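Local structure of O-ureido-L-serine synthase (Streptomyces lavendulae, 3X44) at residues 249-254 with 300-305; 19-24 with 256-261; 203-208 with 242-247. The protein catalyses the pyridoxal 5'-phosphate-dependent addition of hydroxyurea to O-acetyl-L-serine, giving O-ureido-L-serine on the way to the antibiotic D-cycloserine. The protein carries 1 engineered substitution. All coordinates share one frame; numbering follows the deposited sequence.

Contact 1: residues 249-254 with 300-305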
loop_
_atom_site.group_PDB
_atom_site.type_symbol
_atom_site.label_atom_id
_atom_site.label_comp_id
_atom_site.label_asym_id
_atom_site.label_seq_id
_atom_site.Cartn_x
_atom_site.Cartn_y
_atom_site.Cartn_z
ATOM N N ASP A 249 33.105 4.269 -2.908
ATOM C CA ASP A 249 33.137 5.197 -1.783
ATOM C C ASP A 249 31.758 5.799 -1.525
ATOM O O ASP A 249 31.394 6.076 -0.383
ATOM C CB ASP A 249 34.137 6.321 -2.061
ATOM C CG ASP A 249 35.575 5.846 -2.030
ATOM O OD1 ASP A 249 36.458 6.636 -2.421
ATOM O OD2 ASP A 249 35.824 4.690 -1.614
ATOM N N THR A 250 30.987 5.997 -2.589
ATOM C CA THR A 250 29.660 6.573 -2.444
ATOM C C THR A 250 28.693 5.564 -1.818
ATOM O O THR A 250 27.785 5.940 -1.066
ATOM C CB THR A 250 29.150 7.076 -3.805
ATOM O OG1 THR A 250 30.122 7.979 -4.357
ATOM C CG2 THR A 250 27.843 7.808 -3.655
ATOM N N SER A 251 28.900 4.282 -2.111
ATOM C CA SER A 251 28.064 3.230 -1.533
ATOM C C SER A 251 28.346 3.194 -0.027
ATOM O O SER A 251 27.446 3.005 0.793
ATOM C CB SER A 251 28.408 1.872 -2.149
ATOM O OG SER A 251 28.026 0.811 -1.288
ATOM N N ARG A 252 29.614 3.377 0.320
ATOM C CA ARG A 252 30.034 3.382 1.713
ATOM C C ARG A 252 29.355 4.531 2.433
ATOM O O ARG A 252 28.807 4.356 3.525
ATOM C CB ARG A 252 31.558 3.542 1.811
ATOM C CG ARG A 252 32.326 2.263 1.536
ATOM C CD ARG A 252 33.823 2.423 1.781
ATOM N NE ARG A 252 34.498 1.130 1.737
ATOM C CZ ARG A 252 35.815 0.957 1.743
ATOM N NH1 ARG A 252 36.631 2.004 1.793
ATOM N NH2 ARG A 252 36.318 -0.269 1.687
ATOM N N ARG A 253 29.382 5.703 1.804
ATOM C CA ARG A 253 28.786 6.908 2.374
ATOM C C ARG A 253 27.283 6.758 2.590
ATOM O O ARG A 253 26.727 7.255 3.575
ATOM C CB ARG A 253 29.057 8.115 1.461
ATOM C CG ARG A 253 30.503 8.638 1.505
ATOM C CD ARG A 253 30.605 10.047 0.897
ATOM N NE ARG A 253 29.722 10.988 1.589
ATOM C CZ ARG A 253 29.337 12.161 1.096
ATOM N NH1 ARG A 253 29.755 12.554 -0.101
ATOM N NH2 ARG A 253 28.521 12.934 1.792
ATOM N N LEU A 254 26.624 6.076 1.663
ATOM C CA LEU A 254 25.188 5.872 1.758
ATOM C C LEU A 254 24.833 5.084 3.007
ATOM O O LEU A 254 23.973 5.495 3.787
ATOM C CB LEU A 254 24.674 5.128 0.520
ATOM C CG LEU A 254 24.317 6.019 -0.664
ATOM C CD1 LEU A 254 24.328 5.202 -1.942
ATOM C CD2 LEU A 254 22.943 6.642 -0.426
ATOM N N THR A 300 33.733 -8.146 -1.829
ATOM C CA THR A 300 34.263 -7.288 -2.880
ATOM C C THR A 300 35.077 -6.133 -2.311
ATOM O O THR A 300 35.174 -5.972 -1.094
ATOM C CB THR A 300 33.126 -6.724 -3.732
ATOM O OG1 THR A 300 32.406 -5.742 -2.976
ATOM C CG2 THR A 300 32.169 -7.853 -4.148
ATOM N N PHE A 301 35.649 -5.318 -3.190
ATOM C CA PHE A 301 36.464 -4.205 -2.735
ATOM C C PHE A 301 35.664 -3.169 -1.965
ATOM O O PHE A 301 36.212 -2.184 -1.472
ATOM C CB PHE A 301 37.219 -3.572 -3.913
ATOM C CG PHE A 301 36.386 -2.679 -4.786
ATOM C CD1 PHE A 301 36.874 -1.431 -5.172
ATOM C CD2 PHE A 301 35.161 -3.100 -5.284
ATOM C CE1 PHE A 301 36.154 -0.618 -6.051
ATOM C CE2 PHE A 301 34.432 -2.297 -6.162
ATOM C CZ PHE A 301 34.931 -1.052 -6.548
ATOM N N LEU A 302 34.361 -3.407 -1.848
ATOM C CA LEU A 302 33.506 -2.502 -1.106
ATOM C C LEU A 302 33.926 -2.575 0.358
ATOM O O LEU A 302 33.752 -1.624 1.127
ATOM C CB LEU A 302 32.042 -2.921 -1.245
ATOM C CG LEU A 302 31.078 -2.199 -0.310
ATOM C CD1 LEU A 302 31.071 -0.707 -0.645
ATOM C CD2 LEU A 302 29.685 -2.794 -0.455
ATOM N N PHE A 303 34.490 -3.719 0.731
ATOM C CA PHE A 303 34.927 -3.942 2.095
ATOM C C PHE A 303 36.445 -4.033 2.260
ATOM O O PHE A 303 36.940 -4.601 3.237
ATOM C CB PHE A 303 34.248 -5.201 2.644
ATOM C CG PHE A 303 32.819 -4.975 3.057
ATOM C CD1 PHE A 303 31.801 -4.950 2.105
ATOM C CD2 PHE A 303 32.491 -4.777 4.399
ATOM C CE1 PHE A 303 30.479 -4.731 2.480
ATOM C CE2 PHE A 303 31.176 -4.557 4.786
ATOM C CZ PHE A 303 30.164 -4.532 3.827
ATOM N N ASP A 304 37.182 -3.469 1.304
ATOM C CA ASP A 304 38.641 -3.464 1.384
ATOM C C ASP A 304 39.004 -2.615 2.606
ATOM O O ASP A 304 38.518 -1.495 2.754
ATOM C CB ASP A 304 39.251 -2.830 0.130
ATOM C CG ASP A 304 39.477 -3.837 -0.996
ATOM O OD1 ASP A 304 39.419 -5.063 -0.744
ATOM O OD2 ASP A 304 39.710 -3.391 -2.141
ATOM N N GLY A 305 39.843 -3.154 3.482
ATOM C CA GLY A 305 40.246 -2.417 4.668
ATOM C C GLY A 305 39.289 -2.506 5.844
ATOM O O GLY A 305 39.542 -1.911 6.896
#
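R252 and L302 join helix 244-257 to the segment that follows strand 285-290 in this fold type II, pyridoxal phosphate-dependent synthase. The joint is a helix-borne arginine holding carbonyls of a short 3-10 turn and of the loop just after it, with a leucine packed alongside its methylenes. The R252 chain runs extended from CG to NE, with CD anti to CA (chi2 -174°), and slides past the L302 side chain in the opposite direction. The extended chain as a whole carries the guanidinium edge to the backbone of 302-304. NE donates to L302 O at 2.9 Å, and NH2 donates to the same oxygen at 3.0 Å, so one acceptor is gripped side-on by two nitrogens. Both reach L302 O from one face of its carbonyl plane: NE is tilted from that plane, while NH2 stands well above it. The oxygen itself lies close to the guanidinium plane. Arginine suits this place because its flat, multi-donor head can serve two carbonyls at once while its methylenes offer apolar surface.

That surface meets L302, whose CD1 lies 3.9 Å from R252 CG. The same methyl, placed by chi2 (63°), also reaches the S251 side chain, 3.5 Å from OG. The S251 hydroxyl has its polar partner outside this pair of segments, in A262 O; serine is small enough to lie against the leucine methyl and still make that bond. F303 packs on K103 of the second subunit. F301 O accepts from R248, one helical turn before R252. The third bond across the contact runs from R252 NH2 to D304 O, 2.7 Å away, with the nitrogen in the carbonyl plane on an oxygen lone pair.

Contact 2: residues 19-24 with 256-261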
loop_
_atom_site.group_PDB
_atom_site.type_symbol
_atom_site.label_atom_id
_atom_site.label_comp_id
_atom_site.label_asym_id
_atom_site.label_seq_id
_atom_site.Cartn_x
_atom_site.Cartn_y
_atom_site.Cartn_z
ATOM N N LEU A 19 17.412 11.423 0.299
ATOM C CA LEU A 19 18.667 11.360 1.038
ATOM C C LEU A 19 18.582 12.551 2.001
ATOM O O LEU A 19 18.199 13.656 1.608
ATOM C CB LEU A 19 19.873 11.501 0.095
ATOM C CG LEU A 19 20.106 10.332 -0.876
ATOM C CD1 LEU A 19 21.510 10.412 -1.484
ATOM C CD2 LEU A 19 19.930 9.010 -0.138
ATOM N N GLN A 20 18.930 12.316 3.260
ATOM C CA GLN A 20 18.841 13.347 4.284
ATOM C C GLN A 20 20.049 14.257 4.494
ATOM O O GLN A 20 19.881 15.406 4.903
ATOM C CB GLN A 20 18.464 12.693 5.612
ATOM C CG GLN A 20 17.025 12.210 5.657
ATOM C CD GLN A 20 16.047 13.345 5.892
ATOM O OE1 GLN A 20 16.090 14.372 5.210
ATOM N NE2 GLN A 20 15.158 13.168 6.860
ATOM N N ARG A 21 21.256 13.771 4.230
ATOM C CA ARG A 21 22.428 14.616 4.429
ATOM C C ARG A 21 23.495 14.593 3.336
ATOM O O ARG A 21 24.365 15.453 3.314
ATOM C CB ARG A 21 23.082 14.292 5.778
ATOM C CG ARG A 21 23.230 12.808 6.076
ATOM C CD ARG A 21 23.771 12.573 7.485
ATOM N NE ARG A 21 22.769 12.853 8.514
ATOM C CZ ARG A 21 21.763 12.041 8.823
ATOM N NH1 ARG A 21 21.618 10.887 8.184
ATOM N NH2 ARG A 21 20.900 12.381 9.773
ATOM N N MET A 22 23.429 13.634 2.420
ATOM C CA MET A 22 24.437 13.539 1.374
ATOM C C MET A 22 24.290 14.533 0.224
ATOM O O MET A 22 25.271 14.870 -0.443
ATOM C CB MET A 22 24.469 12.117 0.814
ATOM C CG MET A 22 25.276 11.151 1.651
ATOM S SD MET A 22 25.178 9.482 0.999
ATOM C CE MET A 22 26.216 9.612 -0.452
ATOM N N ALA A 23 23.075 15.006 -0.010
ATOM C CA ALA A 23 22.832 15.941 -1.102
ATOM C C ALA A 23 23.154 17.393 -0.775
ATOM O O ALA A 23 23.014 17.827 0.364
ATOM C CB ALA A 23 21.383 15.838 -1.549
ATOM N N PRO A 24 23.609 18.160 -1.783
ATOM C CA PRO A 24 23.930 19.576 -1.569
ATOM C C PRO A 24 22.661 20.287 -1.087
ATOM O O PRO A 24 21.568 20.037 -1.596
ATOM C CB PRO A 24 24.388 20.060 -2.946
ATOM C CG PRO A 24 24.784 18.809 -3.683
ATOM C CD PRO A 24 23.877 17.732 -3.167
ATOM N N ALA A 256 26.722 4.485 5.713
ATOM C CA ALA A 256 27.159 5.136 6.951
ATOM C C ALA A 256 26.570 6.527 7.230
ATOM O O ALA A 256 26.549 6.984 8.385
ATOM C CB ALA A 256 28.688 5.206 6.973
ATOM N N GLU A 257 26.081 7.197 6.188
ATOM C CA GLU A 257 25.524 8.538 6.352
ATOM C C GLU A 257 24.013 8.617 6.165
ATOM O O GLU A 257 23.382 9.606 6.540
ATOM C CB GLU A 257 26.214 9.503 5.386
ATOM C CG GLU A 257 27.679 9.731 5.705
ATOM C CD GLU A 257 28.394 10.534 4.639
ATOM O OE1 GLU A 257 27.811 11.514 4.132
ATOM O OE2 GLU A 257 29.546 10.187 4.310
ATOM N N GLU A 258 23.424 7.572 5.600
ATOM C CA GLU A 258 21.987 7.578 5.376
ATOM C C GLU A 258 21.314 6.289 5.825
ATOM O O GLU A 258 20.086 6.195 5.854
ATOM C CB GLU A 258 21.697 7.830 3.892
ATOM C CG GLU A 258 22.351 9.091 3.339
ATOM C CD GLU A 258 21.489 10.325 3.537
ATOM O OE1 GLU A 258 20.364 10.190 4.071
ATOM O OE2 GLU A 258 21.935 11.427 3.159
ATOM N N GLY A 259 22.108 5.294 6.189
ATOM C CA GLY A 259 21.518 4.037 6.607
ATOM C C GLY A 259 20.967 3.248 5.428
ATOM O O GLY A 259 20.060 2.438 5.584
ATOM N N ILE A 260 21.498 3.502 4.239
ATOM C CA ILE A 260 21.059 2.776 3.046
ATOM C C ILE A 260 22.253 1.984 2.515
ATOM O O ILE A 260 23.239 2.556 2.048
ATOM C CB ILE A 260 20.534 3.735 1.957
ATOM C CG1 ILE A 260 19.346 4.530 2.502
ATOM C CG2 ILE A 260 20.074 2.939 0.735
ATOM C CD1 ILE A 260 18.952 5.714 1.648
ATOM N N PHE A 261 22.151 0.660 2.617
ATOM C CA PHE A 261 23.203 -0.256 2.198
ATOM C C PHE A 261 22.910 -0.839 0.818
ATOM O O PHE A 261 22.054 -1.706 0.673
ATOM C CB PHE A 261 23.324 -1.382 3.229
ATOM C CG PHE A 261 24.530 -2.248 3.044
ATOM C CD1 PHE A 261 25.777 -1.681 2.787
ATOM C CD2 PHE A 261 24.422 -3.635 3.127
ATOM C CE1 PHE A 261 26.896 -2.479 2.616
ATOM C CE2 PHE A 261 25.536 -4.445 2.958
ATOM C CZ PHE A 261 26.778 -3.868 2.701
#
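E258 brings its carboxylate to the backbone N-H groups of Q20, R21 and M22 through a bend at chi2 (-87°), while R21, with CG between its own N and carbonyl carbon (chi1 45°), runs past it in the opposite direction. The glutamate's two oxygens share three backbone N-H groups. OE1 accepts from Q20 N at 2.7 Å on its syn side. OE2 accepts from R21 N at 2.7 Å, also syn, and from M22 N at 2.8 Å nearly along the C-O axis. Several N-H groups converging on a buried carboxylate would probably favour its charged form, and glutamate has the reach to meet them.

The carboxylate thus secures the loop between strands 16-18 and 28-33, at the edge of the mixed sheet, against the C-terminal end of helix 244-257. At that end R21 NH1 donates to E257 O, 2.7 Å away and in the guanidinium plane; NH1 also bonds A84 O of the second subunit, so the same nitrogen takes part in the subunit interface. Apolar groups flank the polar centre. M22 SD lies 3.7 Å from E258 CG, its flexible chain crossing the glutamate obliquely, and M22 CG touches E257 OE1, an oxygen paired with R253. Next to this L19 CD2 meets I260 CD1 at 3.9 Å, the two branched side chains crossing at about a right angle.

Contact 3: residues 203-208 with 242-247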
loop_
_atom_site.group_PDB
_atom_site.type_symbol
_atom_site.label_atom_id
_atom_site.label_comp_id
_atom_site.label_asym_id
_atom_site.label_seq_id
_atom_site.Cartn_x
_atom_site.Cartn_y
_atom_site.Cartn_z
ATOM N N PRO A 203 30.890 2.857 -16.647
ATOM C CA PRO A 203 32.096 2.888 -15.812
ATOM C C PRO A 203 33.200 3.597 -16.591
ATOM O O PRO A 203 33.278 3.469 -17.817
ATOM C CB PRO A 203 32.420 1.409 -15.569
ATOM C CG PRO A 203 31.164 0.651 -15.964
ATOM C CD PRO A 203 30.526 1.487 -17.046
ATOM N N SER A 204 34.036 4.356 -15.887
ATOM C CA SER A 204 35.131 5.085 -16.524
ATOM C C SER A 204 35.953 4.162 -17.415
ATOM O O SER A 204 36.428 4.569 -18.474
ATOM C CB SER A 204 36.065 5.688 -15.469
ATOM O OG SER A 204 35.420 6.694 -14.707
ATOM N N ASN A 205 36.121 2.918 -16.972
ATOM C CA ASN A 205 36.916 1.942 -17.712
ATOM C C ASN A 205 36.125 1.030 -18.652
ATOM O O ASN A 205 36.669 0.067 -19.190
ATOM C CB ASN A 205 37.742 1.090 -16.735
ATOM C CG ASN A 205 36.961 0.678 -15.492
ATOM O OD1 ASN A 205 35.875 1.188 -15.219
ATOM N ND2 ASN A 205 37.524 -0.255 -14.728
ATOM N N ALA A 206 34.851 1.330 -18.862
ATOM C CA ALA A 206 34.043 0.507 -19.757
ATOM C C ALA A 206 33.008 1.345 -20.494
ATOM O O ALA A 206 31.821 1.008 -20.530
ATOM C CB ALA A 206 33.365 -0.616 -18.972
ATOM N N ALA A 207 33.469 2.445 -21.082
ATOM C CA ALA A 207 32.592 3.340 -21.831
ATOM C C ALA A 207 32.365 2.745 -23.217
ATOM O O ALA A 207 32.880 3.245 -24.223
ATOM C CB ALA A 207 33.225 4.716 -21.937
ATOM N N MET A 208 31.599 1.660 -23.247
ATOM C CA MET A 208 31.283 0.947 -24.479
ATOM C C MET A 208 30.415 1.767 -25.434
ATOM O O MET A 208 30.687 1.830 -26.631
ATOM C CB MET A 208 30.578 -0.372 -24.133
ATOM C CG MET A 208 30.404 -1.337 -25.298
ATOM S SD MET A 208 31.973 -1.997 -25.891
ATOM C CE MET A 208 32.078 -1.224 -27.469
ATOM N N MET A 242 31.576 7.284 -14.737
ATOM C CA MET A 242 31.770 7.278 -13.293
ATOM C C MET A 242 32.810 6.198 -13.009
ATOM O O MET A 242 32.696 5.071 -13.501
ATOM C CB MET A 242 30.460 6.955 -12.569
ATOM C CG MET A 242 30.611 6.749 -11.060
ATOM S SD MET A 242 31.441 8.134 -10.220
ATOM C CE MET A 242 30.286 9.475 -10.550
ATOM N N ASP A 243 33.831 6.543 -12.234
ATOM C CA ASP A 243 34.877 5.585 -11.915
ATOM C C ASP A 243 34.432 4.683 -10.768
ATOM O O ASP A 243 33.721 5.114 -9.856
ATOM C CB ASP A 243 36.174 6.319 -11.561
ATOM C CG ASP A 243 36.079 7.059 -10.253
ATOM O OD1 ASP A 243 35.546 8.184 -10.252
ATOM O OD2 ASP A 243 36.529 6.508 -9.225
ATOM N N GLU A 244 34.869 3.431 -10.813
ATOM C CA GLU A 244 34.483 2.449 -9.813
ATOM C C GLU A 244 34.813 2.799 -8.370
ATOM O O GLU A 244 34.024 2.514 -7.478
ATOM C CB GLU A 244 35.071 1.081 -10.168
ATOM C CG GLU A 244 36.582 1.054 -10.339
ATOM C CD GLU A 244 37.051 -0.208 -11.032
ATOM O OE1 GLU A 244 38.213 -0.619 -10.820
ATOM O OE2 GLU A 244 36.253 -0.797 -11.790
ATOM N N VAL A 245 35.968 3.414 -8.138
ATOM C CA VAL A 245 36.368 3.784 -6.785
ATOM C C VAL A 245 35.398 4.805 -6.195
ATOM O O VAL A 245 34.923 4.644 -5.064
ATOM C CB VAL A 245 37.802 4.365 -6.758
ATOM C CG1 VAL A 245 38.242 4.609 -5.318
ATOM C CG2 VAL A 245 38.756 3.403 -7.433
ATOM N N THR A 246 35.102 5.854 -6.954
ATOM C CA THR A 246 34.168 6.870 -6.484
ATOM C C THR A 246 32.830 6.207 -6.148
ATOM O O THR A 246 32.197 6.531 -5.148
ATOM C CB THR A 246 33.912 7.936 -7.558
ATOM O OG1 THR A 246 35.133 8.618 -7.862
ATOM C CG2 THR A 246 32.886 8.936 -7.069
ATOM N N ALA A 247 32.415 5.272 -6.995
ATOM C CA ALA A 247 31.156 4.556 -6.805
ATOM C C ALA A 247 31.184 3.773 -5.500
ATOM O O ALA A 247 30.228 3.803 -4.718
ATOM C CB ALA A 247 30.915 3.602 -7.981
HETATM O O HOH W 1 36.198 2.884 -13.113
#
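S204 and M242 meet through the backbone: S204 N donates to M242 O at 2.8 Å, from above the carbonyl plane. The same oxygen receives a CA-H...O contact from P203, with CA 3.2 Å away. Proline, which has no N-H to give, still adds to the hold on this carbonyl through its CA. The S204 side chain turns toward the other segment, and OG comes to 3.3 Å from D243 CB; serine is slim enough to fit against the backbone here.

A second link lies one residue further along the first segment and two along the second. N205 ND2 makes a weak hydrogen bond to E244 OE2, 3.2 Å away, the amide and carboxylate planes standing nearly perpendicular (82°). The other end of the amide is tied through a water, which donates to N205 OD1 and accepts from E244 N, 2.7 Å from each. Asparagine fits because its two ends differ, one donating to the glutamate and the other accepting from the water.

These links join the ends of two neighbouring parallel strands, 197-203 and 238-242, at the edge of the mixed sheet, with P203 and M242 forming the last parallel bridge. Beyond it the chains part: P203 to A206 makes a type I turn, closed by A206 N on P203 O, and the other chain enters helix 244-257.

The helix start is set by D243 at the N-cap, whose OD2 accepts from T246 N at 2.8 Å. An aspartate here has a side chain short enough to accept from a first-turn N-H, which approaches from above the carboxylate plane. Further out, E244 OE2 accepts from Q218 N, its stronger partner, while M242 packs on A271 and T272 of helix 264-278.

Overall arrangement
From the N terminus, the 19-24 loop between the first two strands waits more than 230 residues for its partner, so contact 2 closes the longest loop. Within that span lies contact 3, which joins the ends of strands 197-203 and 238-242 where helix 244-257 begins. Contact 1 opens after contact 3 has closed, at the middle of that helix, and crosses contact 2, because 256-261 falls between 249-254 and 300-305. All three thus use helix 244-257: its start meets the turn after strand 197-203, its middle the segment before the C-terminal helix, its end the N-terminal loop. Contacts 1 and 2 touch directly, F303 packing on F261, whereas contacts 2 and 3 do not.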